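Local coordinates for protein iota-carrageenase (Alteromonas sp., PDB 1H80) that hydrolyses the beta-1,4 linkages of iota-carrageenan, a sulfated galactan of red algal cell walls, within the chain and with inversion of the anomeric configuration, at residues N363-Q368 / G396-G401; C242-A247 / S268-S273; Q370-S375 / C449-M454; L404-D409 / V426-F431. All coordinates share one frame; numbering follows the deposited sequence. Where two conformers were deposited one is given.

Contact 1. Residues N363-Q368 / G396-G401; sequences NADLKQ and GQIYIG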
loop_
_atom_site.group_PDB
_atom_site.type_symbol
_atom_site.label_atom_id
_atom_site.label_comp_id
_atom_site.label_asym_id
_atom_site.label_seq_id
_atom_site.Cartn_x
_atom_site.Cartn_y
_atom_site.Cartn_z
ATOM N N ASN A 363 -13.100 9.257 13.076
ATOM C CA ASN A 363 -12.063 9.870 12.253
ATOM C C ASN A 363 -11.578 9.037 11.080
ATOM O O ASN A 363 -10.380 8.983 10.797
ATOM C CB ASN A 363 -10.882 10.254 13.139
ATOM C CG ASN A 363 -11.270 11.252 14.205
ATOM O OD1 ASN A 363 -11.705 12.360 13.897
ATOM N ND2 ASN A 363 -11.127 10.863 15.466
ATOM N N ALA A 364 -12.510 8.396 10.390
ATOM C CA ALA A 364 -12.164 7.584 9.235
ATOM C C ALA A 364 -11.995 8.451 7.990
ATOM O O ALA A 364 -12.548 9.549 7.911
ATOM C CB ALA A 364 -13.252 6.552 8.990
ATOM N N ASP A 365 -11.203 7.970 7.034
ATOM C CA ASP A 365 -11.023 8.675 5.768
ATOM C C ASP A 365 -12.222 8.210 4.952
ATOM O O ASP A 365 -12.487 7.011 4.862
ATOM C CB ASP A 365 -9.736 8.251 5.043
ATOM C CG ASP A 365 -8.487 8.898 5.615
ATOM O OD1 ASP A 365 -8.575 10.025 6.145
ATOM O OD2 ASP A 365 -7.401 8.284 5.508
ATOM N N LEU A 366 -12.948 9.152 4.363
ATOM C CA LEU A 366 -14.124 8.811 3.580
ATOM C C LEU A 366 -14.089 9.455 2.209
ATOM O O LEU A 366 -13.606 10.570 2.049
ATOM C CB LEU A 366 -15.389 9.272 4.313
ATOM C CG LEU A 366 -15.609 8.703 5.715
ATOM C CD1 LEU A 366 -16.761 9.430 6.405
ATOM C CD2 LEU A 366 -15.895 7.212 5.613
ATOM N N LYS A 367 -14.607 8.741 1.217
ATOM C CA LYS A 367 -14.668 9.261 -0.138
ATOM C C LYS A 367 -16.042 9.890 -0.313
ATOM O O LYS A 367 -17.014 9.470 0.320
ATOM C CB LYS A 367 -14.473 8.137 -1.155
ATOM C CG LYS A 367 -13.117 7.454 -1.062
ATOM C CD LYS A 367 -11.965 8.430 -1.295
ATOM C CE LYS A 367 -11.965 8.966 -2.719
ATOM N NZ LYS A 367 -10.800 9.859 -2.991
ATOM N N GLN A 368 -16.130 10.901 -1.164
ATOM C CA GLN A 368 -17.409 11.565 -1.376
ATOM C C GLN A 368 -18.514 10.604 -1.810
ATOM O O GLN A 368 -19.655 10.737 -1.362
ATOM C CB GLN A 368 -17.268 12.673 -2.418
ATOM C CG GLN A 368 -18.481 13.587 -2.488
ATOM C CD GLN A 368 -18.324 14.661 -3.539
ATOM O OE1 GLN A 368 -18.570 14.426 -4.720
ATOM N NE2 GLN A 368 -17.890 15.843 -3.118
ATOM N N GLY A 396 -13.329 17.674 -1.837
ATOM C CA GLY A 396 -14.266 16.686 -2.333
ATOM C C GLY A 396 -13.610 15.332 -2.516
ATOM O O GLY A 396 -14.295 14.315 -2.628
ATOM N N GLN A 397 -12.282 15.312 -2.554
ATOM C CA GLN A 397 -11.563 14.052 -2.725
ATOM C C GLN A 397 -11.464 13.278 -1.417
ATOM O O GLN A 397 -11.294 12.059 -1.420
ATOM C CB GLN A 397 -10.149 14.295 -3.251
ATOM C CG GLN A 397 -10.075 14.945 -4.614
ATOM C CD GLN A 397 -8.717 14.747 -5.257
ATOM O OE1 GLN A 397 -7.682 14.920 -4.614
ATOM N NE2 GLN A 397 -8.714 14.386 -6.536
ATOM N N ILE A 398 -11.571 13.986 -0.299
ATOM C CA ILE A 398 -11.468 13.340 1.001
ATOM C C ILE A 398 -12.312 14.023 2.073
ATOM O O ILE A 398 -12.417 15.248 2.119
ATOM C CB ILE A 398 -9.984 13.303 1.473
ATOM C CG1 ILE A 398 -9.867 12.628 2.842
ATOM C CG2 ILE A 398 -9.430 14.718 1.552
ATOM C CD1 ILE A 398 -10.214 11.167 2.841
ATOM N N TYR A 399 -12.928 13.206 2.917
ATOM C CA TYR A 399 -13.731 13.688 4.032
ATOM C C TYR A 399 -13.294 12.897 5.246
ATOM O O TYR A 399 -12.734 11.807 5.112
ATOM C CB TYR A 399 -15.222 13.433 3.801
ATOM C CG TYR A 399 -15.817 14.245 2.687
ATOM C CD1 TYR A 399 -15.629 13.879 1.354
ATOM C CD2 TYR A 399 -16.534 15.408 2.961
ATOM C CE1 TYR A 399 -16.138 14.654 0.324
ATOM C CE2 TYR A 399 -17.047 16.192 1.938
ATOM C CZ TYR A 399 -16.844 15.811 0.623
ATOM O OH TYR A 399 -17.334 16.588 -0.397
ATOM N N ILE A 400 -13.526 13.450 6.428
ATOM C CA ILE A 400 -13.192 12.754 7.658
ATOM C C ILE A 400 -14.500 12.618 8.414
ATOM O O ILE A 400 -15.240 13.592 8.576
ATOM C CB ILE A 400 -12.177 13.532 8.525
ATOM C CG1 ILE A 400 -10.865 13.714 7.758
ATOM C CG2 ILE A 400 -11.932 12.781 9.831
ATOM C CD1 ILE A 400 -9.787 14.435 8.546
ATOM N N GLY A 401 -14.794 11.405 8.863
ATOM C CA GLY A 401 -16.030 11.182 9.580
ATOM C C GLY A 401 -16.129 9.781 10.139
ATOM O O GLY A 401 -15.146 9.037 10.150
HETATM O O HOH W 1 -13.968 11.561 -2.934
#
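A364 pairs with G401 and L366 with Y399, each pair exchanging two backbone hydrogen bonds, among them A364 N to G401 O at 2.7 Å. These bonds make a small antiparallel two-stranded sheet, with D365 and I400 as the non-hydrogen-bonded pair between them.

Side-chain bonds extend the grip past the strands. The K367 chain folds back through chi2 and chi3 near -60°, and NZ meets a lone pair of Q397 O at 2.7 Å. Q368 is extended beyond CG, and its NE2 donates almost straight (170°) to Y399 OH at 2.9 Å, with the hydroxyl in the amide plane. That hydroxyl also bonds to Y451 O, so a phenylalanine in place of Y399 would probably leave NE2 without this acceptor and Y451 O without its mate.

Packing is close where residues are small: L366 CD1 lies 3.7 Å from G401 CA, where a CB would be tight, so glycine suits the site. Just before strand 399-401, I398 CD1 rests 3.7 Å from D365 CB.

I398 and I400 lean on helix 459-463 through W462, D365 OD2 accepts from G212 N, and L366 packs on F374.

Contact 2. Residues C242-A247 / S268-S273; sequences CSKGLA and SVSCGS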
loop_
_atom_site.group_PDB
_atom_site.type_symbol
_atom_site.label_atom_id
_atom_site.label_comp_id
_atom_site.label_asym_id
_atom_site.label_seq_id
_atom_site.Cartn_x
_atom_site.Cartn_y
_atom_site.Cartn_z
ATOM N N CYS A 242 -5.698 -1.068 9.980
ATOM C CA CYS A 242 -5.917 0.304 9.556
ATOM C C CYS A 242 -6.417 1.119 10.755
ATOM O O CYS A 242 -7.072 0.586 11.647
ATOM C CB CYS A 242 -6.970 0.368 8.428
ATOM S SG CYS A 242 -7.614 2.067 8.261
ATOM N N SER A 243 -6.075 2.403 10.786
ATOM C CA SER A 243 -6.542 3.299 11.838
ATOM C C SER A 243 -6.701 4.672 11.204
ATOM O O SER A 243 -5.809 5.146 10.500
ATOM C CB SER A 243 -5.556 3.354 13.016
ATOM O OG SER A 243 -4.288 3.844 12.629
ATOM N N LYS A 244 -7.855 5.293 11.429
ATOM C CA LYS A 244 -8.146 6.611 10.873
ATOM C C LYS A 244 -7.870 6.687 9.375
ATOM O O LYS A 244 -7.361 7.690 8.876
ATOM C CB LYS A 244 -7.329 7.679 11.604
ATOM C CG LYS A 244 -7.581 7.713 13.101
ATOM C CD LYS A 244 -6.767 8.816 13.763
ATOM C CE LYS A 244 -7.008 8.852 15.263
ATOM N NZ LYS A 244 -6.215 9.927 15.926
ATOM N N GLY A 245 -8.219 5.626 8.655
ATOM C CA GLY A 245 -7.982 5.617 7.225
ATOM C C GLY A 245 -9.157 5.115 6.414
ATOM O O GLY A 245 -10.298 5.113 6.877
ATOM N N LEU A 246 -8.868 4.686 5.191
ATOM C CA LEU A 246 -9.890 4.174 4.287
ATOM C C LEU A 246 -10.210 2.714 4.568
ATOM O O LEU A 246 -11.370 2.347 4.742
ATOM C CB LEU A 246 -9.429 4.314 2.835
ATOM C CG LEU A 246 -9.276 5.721 2.259
ATOM C CD1 LEU A 246 -8.690 5.628 0.856
ATOM C CD2 LEU A 246 -10.629 6.415 2.223
ATOM N N ALA A 247 -9.173 1.882 4.601
ATOM C CA ALA A 247 -9.344 0.456 4.839
ATOM C C ALA A 247 -8.002 -0.185 5.138
ATOM O O ALA A 247 -6.955 0.377 4.829
ATOM C CB ALA A 247 -9.956 -0.204 3.615
ATOM N N SER A 268 -9.557 -2.975 11.840
ATOM C CA SER A 268 -9.573 -1.550 11.590
ATOM C C SER A 268 -10.136 -0.821 12.789
ATOM O O SER A 268 -10.955 -1.366 13.527
ATOM C CB SER A 268 -10.435 -1.245 10.365
ATOM O OG SER A 268 -11.791 -1.582 10.571
ATOM N N VAL A 269 -9.670 0.406 12.988
ATOM C CA VAL A 269 -10.155 1.244 14.070
ATOM C C VAL A 269 -10.402 2.605 13.453
ATOM O O VAL A 269 -9.479 3.268 12.986
ATOM C CB VAL A 269 -9.134 1.381 15.214
ATOM C CG1 VAL A 269 -9.703 2.289 16.300
ATOM C CG2 VAL A 269 -8.816 0.005 15.793
ATOM N N SER A 270 -11.665 3.006 13.433
ATOM C CA SER A 270 -12.041 4.283 12.860
ATOM C C SER A 270 -11.630 4.405 11.383
ATOM O O SER A 270 -11.086 5.428 10.985
ATOM C CB SER A 270 -11.424 5.425 13.678
ATOM O OG SER A 270 -11.922 6.686 13.268
ATOM N N CYS A 271 -11.859 3.361 10.580
ATOM C CA CYS A 271 -11.563 3.430 9.136
ATOM C C CYS A 271 -12.885 3.370 8.401
ATOM O O CYS A 271 -13.924 3.053 8.996
ATOM C CB CYS A 271 -10.671 2.274 8.642
ATOM S SG CYS A 271 -9.140 2.204 9.604
ATOM N N GLY A 272 -12.849 3.682 7.109
ATOM C CA GLY A 272 -14.064 3.640 6.312
ATOM C C GLY A 272 -14.666 2.256 6.458
ATOM O O GLY A 272 -15.855 2.093 6.733
ATOM N N SER A 273 -13.821 1.248 6.271
ATOM C CA SER A 273 -14.218 -0.144 6.422
ATOM C C SER A 273 -12.921 -0.906 6.646
ATOM O O SER A 273 -11.838 -0.342 6.492
ATOM C CB SER A 273 -14.931 -0.660 5.168
ATOM O OG SER A 273 -14.060 -0.718 4.053
HETATM O O HOH W 2 -12.901 1.198 2.850
#
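C242 and S243 run parallel to S268 and V269 as neighbouring rungs of the parallel beta-helix. V269 N donates to C242 O (2.9 Å) and K244 N to V269 O (3.0 Å), the latter nearly along the C=O axis. The two chains then turn in step: K244 and S270 both take the left-handed helical conformation, with phi near 50-60°, and the following residues match one for one as far as A247 and S273. Across the turn G272 N bonds to G245 O at 2.9 Å, so the coils stack through the bend as well as along the strands.

A disulfide fastens this stack. In the conformer described, C242 SG stands anti to its backbone N (chi1 163°), whereas C271 SG is anti to its carbonyl carbon, and the sulfurs join at 2.0 Å with a chi3 of -109°. The link runs from the strand of one coil to the turn of the next. A CB on G245 would press on C242 SG. G272 is small for another reason, since a CB there would clash with L246 O. Two serine hydroxyls bond to neighbours, S243 OG to H208 NE2 and S270 OG to N363 N. At the far end L246 O accepts from S273 N at 3.1 Å and from a water at 2.7 Å.

Contact 3. Residues Q370-S375 / C449-M454; sequences QLDYFS and CNYYGM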
loop_
_atom_site.group_PDB
_atom_site.type_symbol
_atom_site.label_atom_id
_atom_site.label_comp_id
_atom_site.label_asym_id
_atom_site.label_seq_id
_atom_site.Cartn_x
_atom_site.Cartn_y
_atom_site.Cartn_z
ATOM N N GLN A 370 -19.160 7.839 -0.880
ATOM C CA GLN A 370 -19.504 6.922 0.201
ATOM C C GLN A 370 -20.377 7.633 1.229
ATOM O O GLN A 370 -21.045 6.991 2.034
ATOM C CB GLN A 370 -18.244 6.412 0.907
ATOM C CG GLN A 370 -17.283 5.647 0.016
ATOM C CD GLN A 370 -16.013 5.260 0.745
ATOM O OE1 GLN A 370 -15.507 6.018 1.574
ATOM N NE2 GLN A 370 -15.477 4.084 0.427
ATOM N N LEU A 371 -20.368 8.962 1.193
ATOM C CA LEU A 371 -21.130 9.763 2.151
ATOM C C LEU A 371 -22.622 9.482 2.204
ATOM O O LEU A 371 -23.243 9.629 3.257
ATOM C CB LEU A 371 -20.919 11.252 1.885
ATOM C CG LEU A 371 -19.497 11.790 2.040
ATOM C CD1 LEU A 371 -19.502 13.288 1.770
ATOM C CD2 LEU A 371 -18.977 11.499 3.444
ATOM N N ASP A 372 -23.201 9.078 1.080
ATOM C CA ASP A 372 -24.628 8.803 1.041
ATOM C C ASP A 372 -25.005 7.574 1.860
ATOM O O ASP A 372 -26.174 7.359 2.167
ATOM C CB ASP A 372 -25.094 8.640 -0.408
ATOM C CG ASP A 372 -25.030 9.943 -1.193
ATOM O OD1 ASP A 372 -24.624 10.979 -0.617
ATOM O OD2 ASP A 372 -25.388 9.931 -2.391
ATOM N N TYR A 373 -24.015 6.765 2.224
ATOM C CA TYR A 373 -24.303 5.583 3.016
ATOM C C TYR A 373 -24.589 5.925 4.476
ATOM O O TYR A 373 -24.900 5.047 5.275
ATOM C CB TYR A 373 -23.157 4.576 2.896
ATOM C CG TYR A 373 -23.095 3.953 1.522
ATOM C CD1 TYR A 373 -24.167 3.205 1.030
ATOM C CD2 TYR A 373 -21.986 4.139 0.697
ATOM C CE1 TYR A 373 -24.139 2.661 -0.252
ATOM C CE2 TYR A 373 -21.947 3.598 -0.588
ATOM C CZ TYR A 373 -23.029 2.863 -1.054
ATOM O OH TYR A 373 -23.001 2.343 -2.329
ATOM N N PHE A 374 -24.494 7.207 4.817
ATOM C CA PHE A 374 -24.789 7.638 6.181
ATOM C C PHE A 374 -26.296 7.801 6.354
ATOM O O PHE A 374 -26.783 8.006 7.463
ATOM C CB PHE A 374 -24.113 8.977 6.486
ATOM C CG PHE A 374 -22.670 8.857 6.880
ATOM C CD1 PHE A 374 -22.297 8.078 7.971
ATOM C CD2 PHE A 374 -21.687 9.534 6.172
ATOM C CE1 PHE A 374 -20.958 7.976 8.352
ATOM C CE2 PHE A 374 -20.345 9.440 6.543
ATOM C CZ PHE A 374 -19.981 8.660 7.635
ATOM N N SER A 375 -27.033 7.693 5.253
ATOM C CA SER A 375 -28.483 7.867 5.283
ATOM C C SER A 375 -29.224 7.012 6.307
ATOM O O SER A 375 -30.266 7.422 6.821
ATOM C CB SER A 375 -29.073 7.606 3.895
ATOM O OG SER A 375 -28.932 6.247 3.521
ATOM N N CYS A 449 -25.526 14.442 3.307
ATOM C CA CYS A 449 -24.407 15.326 3.613
ATOM C C CYS A 449 -24.299 16.491 2.652
ATOM O O CYS A 449 -24.651 16.377 1.477
ATOM C CB CYS A 449 -23.079 14.561 3.585
ATOM S SG CYS A 449 -22.974 13.219 4.807
ATOM N N ASN A 450 -23.809 17.612 3.171
ATOM C CA ASN A 450 -23.609 18.818 2.383
ATOM C C ASN A 450 -22.175 18.696 1.884
ATOM O O ASN A 450 -21.236 19.100 2.569
ATOM C CB ASN A 450 -23.754 20.055 3.268
ATOM C CG ASN A 450 -23.752 21.343 2.473
ATOM O OD1 ASN A 450 -23.106 21.440 1.425
ATOM N ND2 ASN A 450 -24.461 22.350 2.974
ATOM N N TYR A 451 -22.016 18.128 0.693
ATOM C CA TYR A 451 -20.696 17.891 0.109
ATOM C C TYR A 451 -19.669 19.005 0.218
ATOM O O TYR A 451 -18.520 18.758 0.581
ATOM C CB TYR A 451 -20.834 17.502 -1.364
ATOM C CG TYR A 451 -21.438 16.138 -1.612
ATOM C CD1 TYR A 451 -21.974 15.378 -0.572
ATOM C CD2 TYR A 451 -21.497 15.616 -2.903
ATOM C CE1 TYR A 451 -22.559 14.135 -0.813
ATOM C CE2 TYR A 451 -22.076 14.381 -3.156
ATOM C CZ TYR A 451 -22.607 13.644 -2.110
ATOM O OH TYR A 451 -23.190 12.426 -2.371
ATOM N N TYR A 452 -20.066 20.233 -0.090
ATOM C CA TYR A 452 -19.112 21.330 -0.047
ATOM C C TYR A 452 -19.377 22.398 1.001
ATOM O O TYR A 452 -18.542 23.279 1.211
ATOM C CB TYR A 452 -19.026 21.963 -1.436
ATOM C CG TYR A 452 -18.598 20.965 -2.486
ATOM C CD1 TYR A 452 -17.281 20.505 -2.538
ATOM C CD2 TYR A 452 -19.520 20.428 -3.383
ATOM C CE1 TYR A 452 -16.896 19.528 -3.458
ATOM C CE2 TYR A 452 -19.145 19.453 -4.304
ATOM C CZ TYR A 452 -17.834 19.008 -4.334
ATOM O OH TYR A 452 -17.465 18.033 -5.232
ATOM N N GLY A 453 -20.519 22.308 1.673
ATOM C CA GLY A 453 -20.853 23.299 2.682
ATOM C C GLY A 453 -20.788 22.803 4.114
ATOM O O GLY A 453 -20.975 23.581 5.051
ATOM N N MET A 454 -20.521 21.515 4.298
ATOM C CA MET A 454 -20.443 20.961 5.645
ATOM C C MET A 454 -19.306 21.588 6.439
ATOM O O MET A 454 -18.459 22.294 5.890
ATOM C CB MET A 454 -20.240 19.447 5.593
ATOM C CG MET A 454 -18.959 19.027 4.905
ATOM S SD MET A 454 -18.572 17.299 5.251
ATOM C CE MET A 454 -19.895 16.494 4.401
HETATM O O HOH W 3 -24.561 12.062 1.920
#
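D372 and Y451 make the closest meeting here: Y451 OH donates to D372 OD1 at 2.7 Å, reaching the syn side of the carboxylate from 35° out of its plane. The carboxylate and the ring are turned only 28° apart, and OD1 lies at the ring edge. A water adds a second tie, donating to D372 OD1 (2.8 Å) and accepting from C449 N (2.9 Å), so the acid gathers the side chain of Y451 and, through the water, the backbone of C449.

Beside this bond, L371 CB points toward 449-454. L371 CD1 approaches Y451 CD1 at 4.0 Å and M454 CE at 4.2 Å, a branched and a flexible side chain filling the space between the two segments. The contact joins the segment after strand 364-366 to the loop leading to helix 459-463, away from the beta-helix coils. C449 SG lies obliquely beside the F374 ring, 4.1 Å from CD2, a cysteine sulfur-aromatic contact. The same sulfur forms a disulfide with C381.

By contrast, N450 and G453 are exposed and touch nothing of 370-375. There an Asx motif shapes the loop, G453 N donating to N450 OD1 from well above the carbonyl plane.

Contact 4. Residues L404-D409 / V426-F431; sequences LAAVID and VKRINF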
loop_
_atom_site.group_PDB
_atom_site.type_symbol
_atom_site.label_atom_id
_atom_site.label_comp_id
_atom_site.label_asym_id
_atom_site.label_seq_id
_atom_site.Cartn_x
_atom_site.Cartn_y
_atom_site.Cartn_z
ATOM N N LEU A 404 -18.004 3.605 8.186
ATOM C CA LEU A 404 -19.230 3.276 7.472
ATOM C C LEU A 404 -19.657 1.816 7.500
ATOM O O LEU A 404 -20.851 1.517 7.477
ATOM C CB LEU A 404 -19.122 3.742 6.021
ATOM C CG LEU A 404 -19.410 5.228 5.788
ATOM C CD1 LEU A 404 -19.021 5.619 4.376
ATOM C CD2 LEU A 404 -20.889 5.498 6.037
ATOM N N ALA A 405 -18.695 0.902 7.553
ATOM C CA ALA A 405 -19.036 -0.515 7.552
ATOM C C ALA A 405 -17.838 -1.365 7.908
ATOM O O ALA A 405 -16.744 -0.854 8.124
ATOM C CB ALA A 405 -19.544 -0.920 6.171
ATOM N N ALA A 406 -18.054 -2.672 7.964
ATOM C CA ALA A 406 -16.965 -3.596 8.239
ATOM C C ALA A 406 -16.362 -3.947 6.885
ATOM O O ALA A 406 -15.144 -4.025 6.725
ATOM C CB ALA A 406 -17.493 -4.855 8.913
ATOM N N VAL A 407 -17.236 -4.142 5.903
ATOM C CA VAL A 407 -16.823 -4.507 4.560
ATOM C C VAL A 407 -17.558 -3.719 3.484
ATOM O O VAL A 407 -18.764 -3.496 3.573
ATOM C CB VAL A 407 -17.078 -6.007 4.304
ATOM C CG1 VAL A 407 -16.726 -6.367 2.860
ATOM C CG2 VAL A 407 -16.267 -6.845 5.282
ATOM N N ILE A 408 -16.811 -3.283 2.478
ATOM C CA ILE A 408 -17.384 -2.573 1.350
ATOM C C ILE A 408 -17.006 -3.399 0.130
ATOM O O ILE A 408 -15.830 -3.704 -0.090
ATOM C CB ILE A 408 -16.819 -1.147 1.209
ATOM C CG1 ILE A 408 -17.260 -0.298 2.405
ATOM C CG2 ILE A 408 -17.326 -0.511 -0.089
ATOM C CD1 ILE A 408 -16.727 1.124 2.384
ATOM N N ASP A 409 -18.009 -3.796 -0.640
ATOM C CA ASP A 409 -17.775 -4.591 -1.837
ATOM C C ASP A 409 -18.621 -4.013 -2.955
ATOM O O ASP A 409 -19.829 -4.243 -3.003
ATOM C CB ASP A 409 -18.176 -6.045 -1.603
ATOM C CG ASP A 409 -17.859 -6.938 -2.792
ATOM O OD1 ASP A 409 -17.874 -6.434 -3.935
ATOM O OD2 ASP A 409 -17.609 -8.145 -2.587
ATOM N N VAL A 426 -16.771 -12.005 10.057
ATOM C CA VAL A 426 -16.706 -10.547 10.065
ATOM C C VAL A 426 -17.423 -10.033 11.307
ATOM O O VAL A 426 -18.548 -10.442 11.596
ATOM C CB VAL A 426 -17.390 -9.956 8.819
ATOM C CG1 VAL A 426 -17.363 -8.438 8.880
ATOM C CG2 VAL A 426 -16.689 -10.450 7.563
ATOM N N LYS A 427 -16.772 -9.131 12.035
ATOM C CA LYS A 427 -17.349 -8.580 13.252
ATOM C C LYS A 427 -17.183 -7.071 13.335
ATOM O O LYS A 427 -16.209 -6.511 12.832
ATOM C CB LYS A 427 -16.694 -9.219 14.479
ATOM C CG LYS A 427 -16.915 -10.718 14.604
ATOM C CD LYS A 427 -16.102 -11.294 15.752
ATOM C CE LYS A 427 -16.343 -12.787 15.920
ATOM N NZ LYS A 427 -17.750 -13.087 16.306
ATOM N N ARG A 428 -18.149 -6.419 13.970
ATOM C CA ARG A 428 -18.115 -4.979 14.157
ATOM C C ARG A 428 -18.159 -4.688 15.644
ATOM O O ARG A 428 -18.768 -5.433 16.416
ATOM C CB ARG A 428 -19.312 -4.306 13.487
ATOM C CG ARG A 428 -19.296 -4.333 11.975
ATOM C CD ARG A 428 -20.467 -3.532 11.453
ATOM N NE ARG A 428 -21.726 -4.070 11.956
ATOM C CZ ARG A 428 -22.865 -3.387 12.004
ATOM N NH1 ARG A 428 -22.905 -2.132 11.575
ATOM N NH2 ARG A 428 -23.958 -3.959 12.484
ATOM N N ILE A 429 -17.508 -3.604 16.041
ATOM C CA ILE A 429 -17.472 -3.201 17.436
ATOM C C ILE A 429 -17.846 -1.730 17.582
ATOM O O ILE A 429 -17.295 -0.868 16.902
ATOM C CB ILE A 429 -16.067 -3.403 18.039
ATOM C CG1 ILE A 429 -15.671 -4.878 17.971
ATOM C CG2 ILE A 429 -16.050 -2.907 19.483
ATOM C CD1 ILE A 429 -14.275 -5.153 18.491
ATOM N N ASN A 430 -18.795 -1.463 18.474
ATOM C CA ASN A 430 -19.267 -0.117 18.777
ATOM C C ASN A 430 -19.889 0.686 17.643
ATOM O O ASN A 430 -19.842 1.917 17.656
ATOM C CB ASN A 430 -18.143 0.701 19.421
ATOM C CG ASN A 430 -17.739 0.163 20.783
ATOM O OD1 ASN A 430 -18.394 -0.725 21.331
ATOM N ND2 ASN A 430 -16.662 0.705 21.340
ATOM N N PHE A 431 -20.468 0.008 16.661
ATOM C CA PHE A 431 -21.117 0.720 15.571
ATOM C C PHE A 431 -22.488 1.169 16.061
ATOM O O PHE A 431 -23.132 0.474 16.849
ATOM C CB PHE A 431 -21.272 -0.181 14.346
ATOM C CG PHE A 431 -20.113 -0.108 13.392
ATOM C CD1 PHE A 431 -18.892 -0.690 13.716
ATOM C CD2 PHE A 431 -20.242 0.547 12.171
ATOM C CE1 PHE A 431 -17.814 -0.621 12.837
ATOM C CE2 PHE A 431 -19.170 0.621 11.281
ATOM C CZ PHE A 431 -17.951 0.035 11.617
#
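V426 and F431 meet the 404-407 chain through their first torsions. V426 CG1 stands anti to the backbone N (chi1 177°), which puts that methyl 3.6 Å from A406 CB and 4.1 Å from V407 CG2. F431 CG has a chi1 of -91°, well away from the staggered -60°, and the ring presents its edge to the backbone, with CE2 3.8 Å from A405 N.

The touching parts, 404-407 and 426-431, run 174° apart. The first leads into strand 407-409 of a parallel sheet of short strands, and the second ends the long strand 421-429 of the beta-helix. A406 sits between them, and an alanine suits the place because its lone methyl lets both V426 CG1 and R428 CG come within 3.6 Å. R428 uses its aliphatic part, CD lying over the centre of the F431 ring, while NH1 makes a weak bond to S435 OG. F431 also stacks edge-to-face with F360.

An alanine at F431 would remove the ring and probably open a gap beside A405, leaving R428 CD and F360 without their aromatic partner.

Backbone polarity is met elsewhere, as A405 bonds to G272 and A406 to A274 and K437. Between these two segments the contact rests on apolar packing and shape, not on directional bonds.

Overall arrangement
Following the chain from the N terminus, contact 2 comes first, closing a loop of 20 residues and joining two successive coils of the beta-helix. Contact 1 then closes a loop of 27 residues into a small two-stranded antiparallel sheet that docks on those coils, its D365 N bonding to G245 O. Segment 370-375 lies in that loop and meets 449-454, beyond its end, so contacts 1 and 3 cross, and Q368 NE2 to Y452 OH joins them. Contact 4, 404-409 with 426-431, falls wholly within the long excursion spanned by contact 3. G272 O receives L404 N, tying it back to contact 2, while L404 packs against L366 and F374.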